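Local structure of exported gluconolactonase (Xanthomonas campestris pv. campestris, 3DR2) at residues A[60-64]-A[88-92]; A[102-108]-A[129-135]; A[145-151]-A[189-195]; A[236-242]-A[254-258]. The protein probably hydrolyses gluconolactone in glucose secondary metabolism, using a calcium-bearing six-bladed beta-propeller of the SMP-30/gluconolactonase family. One frame throughout, in Å; residues are numbered along the deposited sequence.

Interaction 1: residues A[60-64]-A[88-92]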
loop_
_atom_site.group_PDB
_atom_site.type_symbol
_atom_site.label_atom_id
_atom_site.label_comp_id
_atom_site.label_asym_id
_atom_site.label_seq_id
_atom_site.Cartn_x
_atom_site.Cartn_y
_atom_site.Cartn_z
ATOM N N VAL A 60 -15.422 -7.729 8.255
ATOM C CA VAL A 60 -14.824 -7.481 6.948
ATOM C C VAL A 60 -14.386 -6.021 6.825
ATOM O O VAL A 60 -15.140 -5.126 7.179
ATOM C CB VAL A 60 -15.859 -7.753 5.834
ATOM C CG1 VAL A 60 -15.256 -7.441 4.477
ATOM C CG2 VAL A 60 -16.345 -9.198 5.903
ATOM N N TRP A 61 -13.177 -5.766 6.340
ATOM C CA TRP A 61 -12.756 -4.382 6.158
ATOM C C TRP A 61 -11.705 -4.319 5.062
ATOM O O TRP A 61 -11.154 -5.346 4.672
ATOM C CB TRP A 61 -12.271 -3.775 7.485
ATOM C CG TRP A 61 -10.830 -3.934 7.828
ATOM C CD1 TRP A 61 -9.862 -2.986 7.717
ATOM C CD2 TRP A 61 -10.203 -5.084 8.411
ATOM N NE1 TRP A 61 -8.668 -3.464 8.201
ATOM C CE2 TRP A 61 -8.849 -4.752 8.634
ATOM C CE3 TRP A 61 -10.654 -6.361 8.772
ATOM C CZ2 TRP A 61 -7.937 -5.651 9.200
ATOM C CZ3 TRP A 61 -9.748 -7.255 9.335
ATOM C CH2 TRP A 61 -8.403 -6.894 9.542
ATOM N N SER A 62 -11.453 -3.124 4.540
ATOM C CA SER A 62 -10.498 -2.974 3.450
ATOM C C SER A 62 -9.160 -2.372 3.810
ATOM O O SER A 62 -9.065 -1.535 4.694
ATOM C CB SER A 62 -11.076 -2.064 2.356
ATOM O OG SER A 62 -12.300 -2.548 1.859
ATOM N N ASP A 63 -8.120 -2.819 3.116
ATOM C CA ASP A 63 -6.821 -2.180 3.254
ATOM C C ASP A 63 -6.807 -1.521 1.876
ATOM O O ASP A 63 -6.394 -2.129 0.895
ATOM C CB ASP A 63 -5.664 -3.165 3.359
ATOM C CG ASP A 63 -4.319 -2.452 3.434
ATOM O OD1 ASP A 63 -3.284 -3.113 3.651
ATOM O OD2 ASP A 63 -4.300 -1.209 3.274
ATOM N N LEU A 64 -7.307 -0.291 1.808
ATOM C CA LEU A 64 -7.417 0.445 0.547
ATOM C C LEU A 64 -6.130 0.507 -0.253
ATOM O O LEU A 64 -6.097 0.145 -1.427
ATOM C CB LEU A 64 -7.898 1.868 0.832
ATOM C CG LEU A 64 -8.796 2.618 -0.164
ATOM C CD1 LEU A 64 -8.607 4.104 0.072
ATOM C CD2 LEU A 64 -8.482 2.269 -1.604
ATOM N N THR A 88 -10.631 -1.273 -3.368
ATOM C CA THR A 88 -11.898 -1.362 -2.659
ATOM C C THR A 88 -11.814 -0.538 -1.376
ATOM O O THR A 88 -10.821 -0.612 -0.645
ATOM C CB THR A 88 -12.220 -2.824 -2.321
ATOM O OG1 THR A 88 -12.327 -3.567 -3.538
ATOM C CG2 THR A 88 -13.536 -2.934 -1.564
ATOM N N ASN A 89 -12.857 0.245 -1.121
ATOM C CA ASN A 89 -12.930 1.111 0.053
ATOM C C ASN A 89 -14.052 0.631 0.974
ATOM O O ASN A 89 -13.867 -0.311 1.737
ATOM C CB ASN A 89 -13.171 2.564 -0.400
ATOM C CG ASN A 89 -12.976 3.577 0.724
ATOM O OD1 ASN A 89 -12.806 4.777 0.471
ATOM N ND2 ASN A 89 -13.004 3.104 1.962
ATOM N N GLY A 90 -15.222 1.253 0.887
ATOM C CA GLY A 90 -16.317 0.836 1.742
ATOM C C GLY A 90 -16.827 -0.577 1.485
ATOM O O GLY A 90 -16.771 -1.074 0.360
ATOM N N ASN A 91 -17.299 -1.229 2.550
ATOM C CA ASN A 91 -17.889 -2.570 2.474
ATOM C C ASN A 91 -19.193 -2.514 3.263
ATOM O O ASN A 91 -19.337 -1.707 4.189
ATOM C CB ASN A 91 -17.012 -3.641 3.133
ATOM C CG ASN A 91 -15.685 -3.822 2.445
ATOM O OD1 ASN A 91 -15.606 -4.349 1.335
ATOM N ND2 ASN A 91 -14.624 -3.385 3.107
ATOM N N ALA A 92 -20.127 -3.383 2.895
ATOM C CA ALA A 92 -21.414 -3.488 3.568
ATOM C C ALA A 92 -21.938 -4.889 3.289
ATOM O O ALA A 92 -21.389 -5.605 2.450
ATOM C CB ALA A 92 -22.385 -2.444 3.038
#
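Neighbouring blades of a propeller meet through side chains rather than a shared sheet, and this buried contact illustrates the principle. The short segments 60-63 and 88-92 run nearly antiparallel, at 158°, yet their axes stay 6.4 Å apart at closest approach, and the hydrogen bonds between them all involve side chains.

The polar part centres on Ser62, whose side chain starts toward the opposite strand. Its OG donates to Asn89 O at 2.7 Å and accepts from Asn91 ND2 at 2.8 Å, so a single hydroxyl ties both a carbonyl and a side-chain amide to its own strand. Asn91 is held in place from elsewhere too: OD1 pairs with His101 and ND2 also reaches the carbonyl of Gly49.

Van der Waals contacts surround these bonds. Ser62 CB lies 3.3 Å from Thr88 O, while Ser62 OG is 3.7 Å from Thr88 CG2. Val60 CG1 packs on Asn91 CG at 4.2 Å, and Leu64 CD1 approaches Asn89 OD1 at 4.3 Å beyond the end of the strand.

Trp61 and Asp63 point away, Trp61 into its own blade against Pro50, Leu70 and Trp72. Strand 58-63 lies between strands 47-53 and 68-73 in that blade, whereas strand 88-93 is the edge strand of the next one, flanked by strand 99-103.

Interaction 2: residues A[102-108]-A[129-135]. With CA (calcium ion), chain D.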
loop_
_atom_site.group_PDB
_atom_site.type_symbol
_atom_site.label_atom_id
_atom_site.label_comp_id
_atom_site.label_asym_id
_atom_site.label_seq_id
_atom_site.Cartn_x
_atom_site.Cartn_y
_atom_site.Cartn_z
ATOM N N CYS A 102 -17.476 -0.727 -2.483
ATOM C CA CYS A 102 -17.237 0.535 -3.174
ATOM C C CYS A 102 -15.820 0.362 -3.693
ATOM O O CYS A 102 -14.908 0.092 -2.907
ATOM C CB CYS A 102 -17.246 1.714 -2.208
ATOM S SG CYS A 102 -18.874 2.271 -1.730
ATOM N N GLU A 103 -15.622 0.505 -4.999
ATOM C CA GLU A 103 -14.288 0.344 -5.565
ATOM C C GLU A 103 -13.798 1.608 -6.262
ATOM O O GLU A 103 -14.393 2.059 -7.244
ATOM C CB GLU A 103 -14.266 -0.835 -6.544
ATOM C CG GLU A 103 -14.484 -2.182 -5.860
ATOM C CD GLU A 103 -14.333 -3.365 -6.803
ATOM O OE1 GLU A 103 -13.638 -3.219 -7.826
ATOM O OE2 GLU A 103 -14.889 -4.446 -6.508
ATOM N N HIS A 104 -12.715 2.182 -5.737
ATOM C CA HIS A 104 -12.143 3.399 -6.315
ATOM C C HIS A 104 -11.621 3.128 -7.718
ATOM O O HIS A 104 -11.786 3.948 -8.618
ATOM C CB HIS A 104 -10.960 3.911 -5.483
ATOM C CG HIS A 104 -11.336 4.657 -4.239
ATOM N ND1 HIS A 104 -10.405 5.343 -3.489
ATOM C CD2 HIS A 104 -12.522 4.819 -3.606
ATOM C CE1 HIS A 104 -11.000 5.894 -2.447
ATOM N NE2 HIS A 104 -12.285 5.591 -2.493
ATOM N N GLY A 105 -10.974 1.978 -7.883
ATOM C CA GLY A 105 -10.400 1.612 -9.165
ATOM C C GLY A 105 -11.397 1.411 -10.286
ATOM O O GLY A 105 -11.292 2.052 -11.338
ATOM N N ARG A 106 -12.355 0.514 -10.084
ATOM C CA ARG A 106 -13.356 0.268 -11.112
ATOM C C ARG A 106 -14.412 1.369 -11.113
ATOM O O ARG A 106 -15.280 1.407 -11.991
ATOM C CB ARG A 106 -14.002 -1.115 -10.918
ATOM C CG ARG A 106 -13.083 -2.258 -11.356
ATOM C CD ARG A 106 -13.824 -3.568 -11.575
ATOM N NE ARG A 106 -14.137 -4.251 -10.325
ATOM C CZ ARG A 106 -14.696 -5.457 -10.255
ATOM N NH1 ARG A 106 -14.939 -6.007 -9.074
ATOM N NH2 ARG A 106 -15.018 -6.110 -11.366
ATOM N N ARG A 107 -14.315 2.269 -10.133
ATOM C CA ARG A 107 -15.239 3.397 -9.987
ATOM C C ARG A 107 -16.670 2.878 -10.047
ATOM O O ARG A 107 -17.474 3.297 -10.881
ATOM C CB ARG A 107 -14.962 4.429 -11.093
ATOM C CG ARG A 107 -13.555 5.016 -10.987
ATOM C CD ARG A 107 -13.102 5.776 -12.227
ATOM N NE ARG A 107 -13.906 6.967 -12.499
ATOM C CZ ARG A 107 -13.657 7.826 -13.483
ATOM N NH1 ARG A 107 -12.622 7.633 -14.291
ATOM N NH2 ARG A 107 -14.451 8.871 -13.671
ATOM N N ALA A 108 -16.990 1.973 -9.131
ATOM C CA ALA A 108 -18.308 1.369 -9.128
ATOM C C ALA A 108 -18.656 0.665 -7.837
ATOM O O ALA A 108 -17.856 0.613 -6.902
ATOM C CB ALA A 108 -18.393 0.372 -10.275
ATOM N N ARG A 129 -19.036 7.465 -16.225
ATOM C CA ARG A 129 -18.467 6.762 -15.077
ATOM C C ARG A 129 -18.626 7.556 -13.784
ATOM O O ARG A 129 -18.544 8.786 -13.778
ATOM C CB ARG A 129 -16.974 6.473 -15.295
ATOM C CG ARG A 129 -16.663 5.561 -16.477
ATOM C CD ARG A 129 -15.207 5.094 -16.484
ATOM N NE ARG A 129 -14.916 4.134 -15.418
ATOM C CZ ARG A 129 -13.724 3.572 -15.219
ATOM N NH1 ARG A 129 -12.705 3.875 -16.013
ATOM N NH2 ARG A 129 -13.545 2.704 -14.232
ATOM N N LEU A 130 -18.861 6.839 -12.686
ATOM C CA LEU A 130 -18.994 7.455 -11.371
ATOM C C LEU A 130 -17.599 7.971 -11.024
ATOM O O LEU A 130 -16.623 7.556 -11.646
ATOM C CB LEU A 130 -19.429 6.401 -10.353
ATOM C CG LEU A 130 -20.822 5.795 -10.567
ATOM C CD1 LEU A 130 -20.987 4.528 -9.735
ATOM C CD2 LEU A 130 -21.871 6.824 -10.187
ATOM N N ASN A 131 -17.505 8.862 -10.039
ATOM C CA ASN A 131 -16.211 9.422 -9.642
ATOM C C ASN A 131 -15.319 8.366 -8.977
ATOM O O ASN A 131 -14.251 8.027 -9.479
ATOM C CB ASN A 131 -16.412 10.594 -8.673
ATOM C CG ASN A 131 -17.190 11.750 -9.290
ATOM O OD1 ASN A 131 -17.009 12.080 -10.465
ATOM N ND2 ASN A 131 -18.039 12.386 -8.491
ATOM N N SER A 132 -15.775 7.862 -7.837
ATOM C CA SER A 132 -15.051 6.844 -7.074
ATOM C C SER A 132 -15.819 6.586 -5.782
ATOM O O SER A 132 -15.566 7.221 -4.755
ATOM C CB SER A 132 -13.623 7.307 -6.764
ATOM O OG SER A 132 -13.595 8.666 -6.357
ATOM N N PRO A 133 -16.798 5.663 -5.832
ATOM C CA PRO A 133 -17.627 5.303 -4.678
ATOM C C PRO A 133 -16.738 5.115 -3.462
ATOM O O PRO A 133 -15.757 4.368 -3.503
ATOM C CB PRO A 133 -18.294 4.016 -5.131
ATOM C CG PRO A 133 -18.500 4.278 -6.595
ATOM C CD PRO A 133 -17.176 4.866 -7.012
ATOM N N ASN A 134 -17.105 5.793 -2.383
ATOM C CA ASN A 134 -16.322 5.789 -1.159
ATOM C C ASN A 134 -16.867 4.898 -0.041
ATOM O O ASN A 134 -16.163 4.014 0.455
ATOM C CB ASN A 134 -16.192 7.240 -0.682
ATOM C CG ASN A 134 -15.162 7.409 0.410
ATOM O OD1 ASN A 134 -15.353 6.938 1.529
ATOM N ND2 ASN A 134 -14.062 8.085 0.090
ATOM N N ASP A 135 -18.113 5.126 0.361
ATOM C CA ASP A 135 -18.716 4.320 1.423
ATOM C C ASP A 135 -20.147 3.965 1.018
ATOM O O ASP A 135 -20.750 4.645 0.178
ATOM C CB ASP A 135 -18.689 5.104 2.746
ATOM C CG ASP A 135 -18.686 4.199 3.973
ATOM O OD1 ASP A 135 -18.406 4.709 5.084
ATOM O OD2 ASP A 135 -18.962 2.989 3.833
HETATM CA CA CA D . -14.672 6.979 3.828
HETATM O O HOH W 1 -17.084 2.929 -13.696
HETATM O O HOH W 2 -16.700 10.739 -12.915
HETATM O O HOH W 3 -12.447 7.295 2.638
HETATM O O HOH W 4 -15.181 4.721 3.164
HETATM O O HOH W 5 -16.756 6.778 4.993
HETATM O O HOH W 6 -14.371 5.811 5.962
#
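Two arginines of like charge lie flat on one another here: the guanidinium groups of Arg107 and Arg129 have centres 4.6 Å apart and planes inclined by 22°, with Arg107 NH1 and Arg129 NH1 separated by 4.1 Å. Such pairs are tolerable when each cation finds acceptors around its edge. Arg129 NH2 donates to Arg106 O at 3.1 Å, and Arg107 NE to Leu130 O at 2.9 Å. Waters complete the network: one bridges Arg129 NE and Arg107 O, another donates to Arg129 O and accepts a weak bond from Arg107 NH2.

Arg107 is itself part of a G1 beta bulge, lying with Ala108 opposite Glu103, and has positive phi (50°); its side chain extends across to the other segment. Toward the other end of the contact, Pro133 fills the space beside the strand, with its CB 3.9 Å from Cys102 CB and its CD 3.6 Å from Ala108 N. The His104 ring turns its edge to Pro133 O, 3.3 Å from CD2, while its ND1 pairs with Gln158.

A hairpin of one blade thus packs on the loop entering the next, and that loop ends at the propeller's calcium site, where Asn134 OD1 binds the ion at 2.4 Å alongside Glu48, Asn191 and Asp242.

Interaction 3: residues A[145-151]-A[189-195]; sequences WFTDPPF and HPNGLAF. With CA (calcium ion), chain D.
In a six-bladed beta-propeller, the inner strand of one blade packs on the preceding blade mainly through side chains, and this pair is a full example. Strand 145-147 and strand 190-195 run antiparallel at 149°, with axes 6.8 Å apart at closest approach. In the register Phe146 pairs with Leu193 (CA to CA 7.4 Å), and the chains draw in to 4.5 Å between the CA atoms of Pro149 and His189.

His189 adopts a left-handed conformation (phi 57°, psi 56°) before the strand proper; Asn191, at -127°/-87°, departs from regular extended geometry.

Side-chain conformations set the packing. Trp145 (chi1 -69°, m; chi2 67°) offers an indole face to the edge of Phe195 (chi1 -91°), a T-shaped pair with planes at 86° and centroids 5.0 Å apart, counting the five-membered ring. Leu193 (p, then t) lays CD1 3.8 Å from Trp145 CB. Phe146 (p) points away. Phe151 (m) swings its ring back to meet His189 obliquely, centroids 4.9 Å apart at 50°. Nearby, Pro149 CB lies 4.1 Å from Pro190 CD.

Thr147 (chi1 55°, p) donates from OG1 to Asn191 O at 2.6 Å; OG1 also pairs with the backbone of Asp135. Asn191 (chi1 -155°, t; chi2 -36°) points away from strand 145-147, its ND2 bonded to Thr207 and its OD1 bound to the calcium ion at 2.4 Å.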
loop_
_atom_site.group_PDB
_atom_site.type_symbol
_atom_site.label_atom_id
_atom_site.label_comp_id
_atom_site.label_asym_id
_atom_site.label_seq_id
_atom_site.Cartn_x
_atom_site.Cartn_y
_atom_site.Cartn_z
ATOM N N TRP A 145 -27.209 2.416 -0.771
ATOM C CA TRP A 145 -26.968 3.856 -0.804
ATOM C C TRP A 145 -25.468 4.079 -0.693
ATOM O O TRP A 145 -24.804 3.417 0.097
ATOM C CB TRP A 145 -27.642 4.551 0.380
ATOM C CG TRP A 145 -29.137 4.564 0.347
ATOM C CD1 TRP A 145 -29.978 3.494 0.458
ATOM C CD2 TRP A 145 -29.970 5.721 0.230
ATOM N NE1 TRP A 145 -31.292 3.917 0.421
ATOM C CE2 TRP A 145 -31.312 5.279 0.280
ATOM C CE3 TRP A 145 -29.713 7.090 0.087
ATOM C CZ2 TRP A 145 -32.392 6.162 0.193
ATOM C CZ3 TRP A 145 -30.789 7.968 0.002
ATOM C CH2 TRP A 145 -32.113 7.496 0.055
ATOM N N PHE A 146 -24.931 5.015 -1.463
ATOM C CA PHE A 146 -23.495 5.260 -1.390
ATOM C C PHE A 146 -23.102 6.688 -1.732
ATOM O O PHE A 146 -23.880 7.433 -2.323
ATOM C CB PHE A 146 -22.757 4.267 -2.295
ATOM C CG PHE A 146 -23.015 4.460 -3.772
ATOM C CD1 PHE A 146 -22.182 5.273 -4.535
ATOM C CD2 PHE A 146 -24.051 3.780 -4.408
ATOM C CE1 PHE A 146 -22.368 5.405 -5.912
ATOM C CE2 PHE A 146 -24.251 3.901 -5.784
ATOM C CZ PHE A 146 -23.404 4.715 -6.540
ATOM N N THR A 147 -21.890 7.063 -1.329
ATOM C CA THR A 147 -21.354 8.394 -1.582
ATOM C C THR A 147 -20.355 8.318 -2.733
ATOM O O THR A 147 -19.635 7.326 -2.886
ATOM C CB THR A 147 -20.628 8.939 -0.346
ATOM O OG1 THR A 147 -19.616 8.002 0.064
ATOM C CG2 THR A 147 -21.611 9.155 0.789
ATOM N N ASP A 148 -20.299 9.377 -3.532
ATOM C CA ASP A 148 -19.408 9.389 -4.677
ATOM C C ASP A 148 -18.453 10.584 -4.780
ATOM O O ASP A 148 -18.524 11.366 -5.723
ATOM C CB ASP A 148 -20.235 9.287 -5.965
ATOM C CG ASP A 148 -19.390 8.948 -7.173
ATOM O OD1 ASP A 148 -19.679 9.458 -8.277
ATOM O OD2 ASP A 148 -18.435 8.162 -7.025
ATOM N N PRO A 149 -17.546 10.742 -3.805
ATOM C CA PRO A 149 -16.600 11.857 -3.860
ATOM C C PRO A 149 -15.517 11.473 -4.872
ATOM O O PRO A 149 -15.451 10.320 -5.300
ATOM C CB PRO A 149 -16.073 11.920 -2.431
ATOM C CG PRO A 149 -15.995 10.466 -2.077
ATOM C CD PRO A 149 -17.311 9.910 -2.612
ATOM N N PRO A 150 -14.660 12.424 -5.274
ATOM C CA PRO A 150 -13.596 12.141 -6.245
ATOM C C PRO A 150 -12.241 11.737 -5.660
ATOM O O PRO A 150 -11.230 11.791 -6.358
ATOM C CB PRO A 150 -13.496 13.451 -7.010
ATOM C CG PRO A 150 -13.654 14.439 -5.906
ATOM C CD PRO A 150 -14.814 13.879 -5.090
ATOM N N PHE A 151 -12.210 11.328 -4.397
ATOM C CA PHE A 151 -10.942 10.951 -3.775
ATOM C C PHE A 151 -10.148 9.924 -4.578
ATOM O O PHE A 151 -8.925 10.036 -4.703
ATOM C CB PHE A 151 -11.185 10.434 -2.354
ATOM C CG PHE A 151 -11.627 11.501 -1.392
ATOM C CD1 PHE A 151 -10.803 12.591 -1.119
ATOM C CD2 PHE A 151 -12.866 11.426 -0.765
ATOM C CE1 PHE A 151 -11.212 13.588 -0.235
ATOM C CE2 PHE A 151 -13.282 12.419 0.119
ATOM C CZ PHE A 151 -12.453 13.501 0.384
ATOM N N HIS A 189 -17.676 16.514 -1.552
ATOM C CA HIS A 189 -16.893 15.383 -1.062
ATOM C C HIS A 189 -17.659 14.558 -0.028
ATOM O O HIS A 189 -17.190 14.360 1.102
ATOM C CB HIS A 189 -15.576 15.878 -0.464
ATOM C CG HIS A 189 -14.623 16.419 -1.482
ATOM N ND1 HIS A 189 -13.622 15.658 -2.046
ATOM C CD2 HIS A 189 -14.546 17.636 -2.071
ATOM C CE1 HIS A 189 -12.969 16.383 -2.936
ATOM N NE2 HIS A 189 -13.509 17.587 -2.970
ATOM N N PRO A 190 -18.858 14.073 -0.400
ATOM C CA PRO A 190 -19.664 13.264 0.516
ATOM C C PRO A 190 -18.789 12.077 0.872
ATOM O O PRO A 190 -18.083 11.554 0.015
ATOM C CB PRO A 190 -20.876 12.888 -0.333
ATOM C CG PRO A 190 -20.315 12.852 -1.725
ATOM C CD PRO A 190 -19.462 14.103 -1.742
ATOM N N ASN A 191 -18.820 11.656 2.130
ATOM C CA ASN A 191 -17.947 10.571 2.547
ATOM C C ASN A 191 -18.687 9.424 3.227
ATOM O O ASN A 191 -19.079 8.455 2.574
ATOM C CB ASN A 191 -16.871 11.138 3.474
ATOM C CG ASN A 191 -15.622 10.296 3.490
ATOM O OD1 ASN A 191 -15.701 9.078 3.402
ATOM N ND2 ASN A 191 -14.462 10.935 3.612
ATOM N N GLY A 192 -18.873 9.523 4.538
ATOM C CA GLY A 192 -19.582 8.472 5.240
ATOM C C GLY A 192 -21.079 8.698 5.194
ATOM O O GLY A 192 -21.537 9.781 4.837
ATOM N N LEU A 193 -21.846 7.673 5.537
ATOM C CA LEU A 193 -23.297 7.801 5.560
ATOM C C LEU A 193 -23.886 6.700 6.416
ATOM O O LEU A 193 -23.258 5.654 6.610
ATOM C CB LEU A 193 -23.890 7.725 4.147
ATOM C CG LEU A 193 -23.985 6.358 3.459
ATOM C CD1 LEU A 193 -24.872 6.469 2.220
ATOM C CD2 LEU A 193 -22.599 5.864 3.088
ATOM N N ALA A 194 -25.086 6.950 6.929
ATOM C CA ALA A 194 -25.794 6.000 7.777
ATOM C C ALA A 194 -27.212 6.495 8.048
ATOM O O ALA A 194 -27.456 7.700 8.124
ATOM C CB ALA A 194 -25.050 5.828 9.102
ATOM N N PHE A 195 -28.141 5.555 8.192
ATOM C CA PHE A 195 -29.537 5.881 8.486
ATOM C C PHE A 195 -29.800 5.852 9.979
ATOM O O PHE A 195 -29.098 5.176 10.731
ATOM C CB PHE A 195 -30.486 4.858 7.850
ATOM C CG PHE A 195 -30.945 5.219 6.479
ATOM C CD1 PHE A 195 -30.560 4.456 5.383
ATOM C CD2 PHE A 195 -31.787 6.308 6.280
ATOM C CE1 PHE A 195 -31.008 4.772 4.110
ATOM C CE2 PHE A 195 -32.239 6.632 5.009
ATOM C CZ PHE A 195 -31.850 5.863 3.922
HETATM CA CA CA D . -14.672 6.979 3.828
HETATM O O HOH W 5 -16.756 6.778 4.993
HETATM O O HOH W 3 -12.447 7.295 2.638
HETATM O O HOH W 4 -15.181 4.721 3.164
HETATM O O HOH W 6 -14.371 5.811 5.962
#

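Interaction 4: residues A[236-242]-A[254-258]. With CA (calcium ion), chain D.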
loop_
_atom_site.group_PDB
_atom_site.type_symbol
_atom_site.label_atom_id
_atom_site.label_comp_id
_atom_site.label_asym_id
_atom_site.label_seq_id
_atom_site.Cartn_x
_atom_site.Cartn_y
_atom_site.Cartn_z
ATOM N N VAL A 236 -17.023 17.246 14.273
ATOM C CA VAL A 236 -16.200 16.542 15.246
ATOM C C VAL A 236 -15.118 17.519 15.686
ATOM O O VAL A 236 -14.663 18.348 14.899
ATOM C CB VAL A 236 -15.549 15.263 14.662
ATOM C CG1 VAL A 236 -16.624 14.226 14.386
ATOM C CG2 VAL A 236 -14.767 15.588 13.390
ATOM N N PRO A 237 -14.701 17.444 16.956
ATOM C CA PRO A 237 -13.670 18.345 17.473
ATOM C C PRO A 237 -12.394 18.405 16.640
ATOM O O PRO A 237 -11.867 19.487 16.385
ATOM C CB PRO A 237 -13.421 17.805 18.878
ATOM C CG PRO A 237 -14.771 17.288 19.270
ATOM C CD PRO A 237 -15.197 16.551 18.018
ATOM N N ASP A 238 -11.908 17.250 16.198
ATOM C CA ASP A 238 -10.674 17.212 15.425
ATOM C C ASP A 238 -10.689 16.284 14.220
ATOM O O ASP A 238 -11.290 15.213 14.248
ATOM C CB ASP A 238 -9.525 16.807 16.344
ATOM C CG ASP A 238 -9.277 17.817 17.437
ATOM O OD1 ASP A 238 -8.759 18.910 17.121
ATOM O OD2 ASP A 238 -9.608 17.523 18.608
ATOM N N GLY A 239 -10.011 16.704 13.161
ATOM C CA GLY A 239 -9.932 15.882 11.974
ATOM C C GLY A 239 -11.202 15.825 11.158
ATOM O O GLY A 239 -12.045 16.723 11.216
ATOM N N LEU A 240 -11.343 14.741 10.406
ATOM C CA LEU A 240 -12.490 14.562 9.532
ATOM C C LEU A 240 -13.472 13.492 9.975
ATOM O O LEU A 240 -13.070 12.407 10.394
ATOM C CB LEU A 240 -12.003 14.183 8.135
ATOM C CG LEU A 240 -10.903 15.032 7.500
ATOM C CD1 LEU A 240 -10.260 14.272 6.356
ATOM C CD2 LEU A 240 -11.488 16.343 7.033
ATOM N N PRO A 241 -14.778 13.792 9.897
ATOM C CA PRO A 241 -15.770 12.787 10.283
ATOM C C PRO A 241 -15.898 11.953 9.003
ATOM O O PRO A 241 -16.758 12.205 8.162
ATOM C CB PRO A 241 -17.012 13.626 10.580
ATOM C CG PRO A 241 -16.871 14.784 9.642
ATOM C CD PRO A 241 -15.401 15.119 9.737
ATOM N N ASP A 242 -14.987 10.996 8.856
ATOM C CA ASP A 242 -14.899 10.128 7.688
ATOM C C ASP A 242 -16.075 9.162 7.611
ATOM O O ASP A 242 -17.086 9.445 6.975
ATOM C CB ASP A 242 -13.580 9.356 7.757
ATOM C CG ASP A 242 -13.089 8.895 6.403
ATOM O OD1 ASP A 242 -13.909 8.397 5.604
ATOM O OD2 ASP A 242 -11.870 9.007 6.146
ATOM N N SER A 254 -19.011 8.381 15.373
ATOM C CA SER A 254 -18.232 8.829 14.229
ATOM C C SER A 254 -16.729 8.852 14.400
ATOM O O SER A 254 -16.208 9.144 15.476
ATOM C CB SER A 254 -18.686 10.232 13.831
ATOM O OG SER A 254 -17.884 10.749 12.790
ATOM N N SER A 255 -16.032 8.556 13.313
ATOM C CA SER A 255 -14.580 8.594 13.322
ATOM C C SER A 255 -14.164 10.065 13.354
ATOM O O SER A 255 -14.972 10.957 13.079
ATOM C CB SER A 255 -14.029 7.946 12.050
ATOM O OG SER A 255 -14.477 8.651 10.898
ATOM N N SER A 256 -12.909 10.304 13.711
ATOM C CA SER A 256 -12.336 11.644 13.750
ATOM C C SER A 256 -10.821 11.483 13.808
ATOM O O SER A 256 -10.312 10.360 13.864
ATOM C CB SER A 256 -12.840 12.437 14.964
ATOM O OG SER A 256 -12.340 11.907 16.178
ATOM N N GLY A 257 -10.099 12.596 13.794
ATOM C CA GLY A 257 -8.651 12.523 13.814
ATOM C C GLY A 257 -8.056 11.962 15.091
ATOM O O GLY A 257 -6.928 11.469 15.081
ATOM N N THR A 258 -8.817 12.011 16.180
ATOM C CA THR A 258 -8.324 11.547 17.473
ATOM C C THR A 258 -9.019 10.318 18.046
ATOM O O THR A 258 -8.629 9.822 19.106
ATOM C CB THR A 258 -8.424 12.670 18.515
ATOM O OG1 THR A 258 -9.791 13.081 18.645
ATOM C CG2 THR A 258 -7.583 13.858 18.096
HETATM CA CA CA D . -14.672 6.979 3.828
HETATM O O HOH W 7 -10.790 15.257 19.743
HETATM O O HOH W 5 -16.756 6.778 4.993
HETATM O O HOH W 3 -12.447 7.295 2.638
HETATM O O HOH W 4 -15.181 4.721 3.164
HETATM O O HOH W 6 -14.371 5.811 5.962
#
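Asp238, Ser255 and Ser256 lose the most surface in this contact between two loops, and they show how irregular backbones can be matched with few formal bonds. Asp238 contributes its main chain first: Gly257 N donates to Asp238 O at 2.9 Å, a direct backbone hydrogen bond between the loops. Its side chain rests on Thr258, CB to CG2 at 3.9 Å, and a water links Asp238 OD2 with Thr258 OG1. Ser256 has its CB 3.3 Å from Asp238 O and 3.9 Å from Val236 CB, while its hydroxyl turns to Gly259; its CA makes a CA-H...O contact of 3.5 Å with Leu240 O. Ser255 O receives a second such contact from Pro241 CA at 3.4 Å, and Ser255 OG bonds to Gly243. Close approach is allowed by Gly239 and Gly257, whose CA atoms lie 4.0 Å apart.

Pro241 centres an inverse gamma turn, after which Asp242 OD1 meets calcium at 2.4 Å: a propeller-loop carboxylate that joins Glu48, Asn134, Asn191 and four waters around the ion in the metal site of this family's fold.

How the interactions relate
From the N terminus the four contacts follow in series, with none nested or crossing. Interaction 1 closes a loop from the blade that contains strands 47-53, 58-63, 68-73 and 78-83 to the first strand of the next; interaction 2 carries that second blade on to the loop leading into the third; interaction 3 joins the third to the fourth; interaction 4 links the exit from the fourth to a loop of the fifth. Interactions 1 and 2 touch through the paired strands 88-93 and 99-103, and interactions 2 and 3 through Ser132 with Asp148 and Pro149. Interactions 2, 3 and 4 converge on a single calcium ion, which Asn89 of interaction 1 approaches to about 4 Å by its side chain.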